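Local coordinates for Peptide/nickel transport system substrate-binding protein (Listeria monocytogenes serotype 1/2a, PDB 5KZT) that binds peptides outside the cell and probably hands them to a membrane transporter for uptake, at residues A[302-305]-A[306-309]. Residues are numbered along the deposited sequence; the frame is centred on the assembly and turned at random.
Sequences DKQS and YTDT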
loop_
_atom_site.group_PDB
_atom_site.type_symbol
_atom_site.label_atom_id
_atom_site.label_comp_id
_atom_site.label_asym_id
_atom_site.label_seq_id
_atom_site.Cartn_x
_atom_site.Cartn_y
_atom_site.Cartn_z
ATOM N N ASP A 302 -23.722 7.092 4.488
ATOM C CA ASP A 302 -24.401 5.970 3.854
ATOM C C ASP A 302 -23.410 5.231 2.960
ATOM O O ASP A 302 -23.237 5.576 1.782
ATOM C CB ASP A 302 -25.618 6.454 3.050
ATOM C CG ASP A 302 -26.496 5.308 2.565
ATOM O OD1 ASP A 302 -26.048 4.140 2.567
ATOM O OD2 ASP A 302 -27.649 5.570 2.191
ATOM N N LYS A 303 -22.777 4.202 3.515
ATOM C CA LYS A 303 -21.695 3.480 2.805
ATOM C C LYS A 303 -22.229 2.762 1.560
ATOM O O LYS A 303 -21.552 2.704 0.531
ATOM C CB LYS A 303 -21.003 2.448 3.693
ATOM C CG LYS A 303 -20.580 2.946 5.065
ATOM C CD LYS A 303 -19.723 1.932 5.785
ATOM C CE LYS A 303 -19.555 2.320 7.244
ATOM N NZ LYS A 303 -18.593 1.440 7.951
ATOM N N GLN A 304 -23.436 2.213 1.660
ATOM C CA GLN A 304 -24.030 1.486 0.539
ATOM C C GLN A 304 -24.244 2.423 -0.634
ATOM O O GLN A 304 -23.853 2.112 -1.765
ATOM C CB GLN A 304 -25.345 0.810 0.947
ATOM C CG GLN A 304 -25.932 -0.134 -0.104
ATOM C CD GLN A 304 -25.023 -1.318 -0.331
ATOM O OE1 GLN A 304 -24.756 -2.075 0.604
ATOM N NE2 GLN A 304 -24.514 -1.475 -1.563
ATOM N N SER A 305 -24.840 3.583 -0.357
ATOM C CA SER A 305 -25.116 4.577 -1.384
ATOM C C SER A 305 -23.818 5.084 -1.998
ATOM O O SER A 305 -23.731 5.222 -3.218
ATOM C CB SER A 305 -25.913 5.746 -0.808
ATOM O OG SER A 305 -26.181 6.689 -1.811
ATOM N N TYR A 306 -22.822 5.335 -1.143
ATOM C CA TYR A 306 -21.481 5.705 -1.581
ATOM C C TYR A 306 -20.976 4.763 -2.676
ATOM O O TYR A 306 -20.649 5.208 -3.775
ATOM C CB TYR A 306 -20.494 5.720 -0.399
ATOM C CG TYR A 306 -19.118 6.150 -0.810
ATOM C CD1 TYR A 306 -18.771 7.497 -0.817
ATOM C CD2 TYR A 306 -18.165 5.224 -1.221
ATOM C CE1 TYR A 306 -17.514 7.913 -1.208
ATOM C CE2 TYR A 306 -16.904 5.634 -1.622
ATOM C CZ TYR A 306 -16.583 6.984 -1.605
ATOM O OH TYR A 306 -15.338 7.409 -1.994
ATOM N N THR A 307 -20.930 3.465 -2.390
ATOM C CA THR A 307 -20.403 2.511 -3.373
ATOM C C THR A 307 -21.294 2.404 -4.608
ATOM O O THR A 307 -20.775 2.270 -5.718
ATOM C CB THR A 307 -20.191 1.100 -2.801
ATOM O OG1 THR A 307 -21.432 0.572 -2.344
ATOM C CG2 THR A 307 -19.223 1.134 -1.660
ATOM N N ASP A 308 -22.616 2.471 -4.409
ATOM C CA ASP A 308 -23.598 2.429 -5.515
ATOM C C ASP A 308 -23.608 3.671 -6.398
ATOM O O ASP A 308 -24.159 3.634 -7.492
ATOM C CB ASP A 308 -25.044 2.294 -4.986
ATOM C CG ASP A 308 -25.352 0.937 -4.351
ATOM O OD1 ASP A 308 -24.526 0.002 -4.427
ATOM O OD2 ASP A 308 -26.455 0.818 -3.753
ATOM N N THR A 309 -23.110 4.789 -5.883
ATOM C CA THR A 309 -23.190 6.080 -6.563
ATOM C C THR A 309 -21.829 6.528 -7.058
ATOM O O THR A 309 -21.675 6.873 -8.224
ATOM C CB THR A 309 -23.753 7.152 -5.599
ATOM O OG1 THR A 309 -25.023 6.699 -5.109
ATOM C CG2 THR A 309 -23.914 8.521 -6.288
#
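Asp302 sits at the N-cap, just before the helix, and meets Tyr306 through its backbone: Tyr306 N donates to Asp302 O at 3.0 Å. Its carboxylate caps the first turn, since Ser305 N points almost straight at Asp302 OD1 (3.2 Å) and reaches that oxygen from above the carboxylate plane rather than within it. Gln389 of helix 377-393 takes the Asp302 N-H, tying the cap to its neighbour. Next comes Lys303, whose carbonyl receives Thr307 N; Tyr306 CB lies 3.3 Å from the same Lys303 O. The extended lysine chain runs off to one side, where NZ is bonded to the carbonyls of Pro493, Ala318 and Leu344.

Gln304 meets two residues of the next turn, Thr307 and Asp308. Its O accepts both Asp308 N, within the carbonyl plane, and Thr307 OG1 (2.9 Å), tilted from that plane. With chi1 at 61°, Thr307 OG1 sits between its own N and carbonyl carbon and can turn back onto the preceding turn. Farther out, Gln304 bends at chi2 (65°), bringing NE2 over to Asp308 OD1 (3.2 Å). The hydrogen bond leaves in the amide plane but arrives above the carboxylate plane, the two planes standing 44° apart. This pair forms an i to i+4 side-chain hydrogen bond on the exposed face.

Ser305 O is gripped by Thr309 OG1 at 2.7 Å, from above the carbonyl plane, while the bond from Thr309 N is weak; the helix has a wider, pi-type turn at 307-309. On the buried face, Tyr306 packs on Ile386 and bonds through OH to Ser382, and Thr307 touches Tyr495 of strand 491-503. The whole is an Asp N-capped surface helix, 303-311, packed against helix 377-393 and strand 491-503 of a periplasmic-binding-protein-type domain.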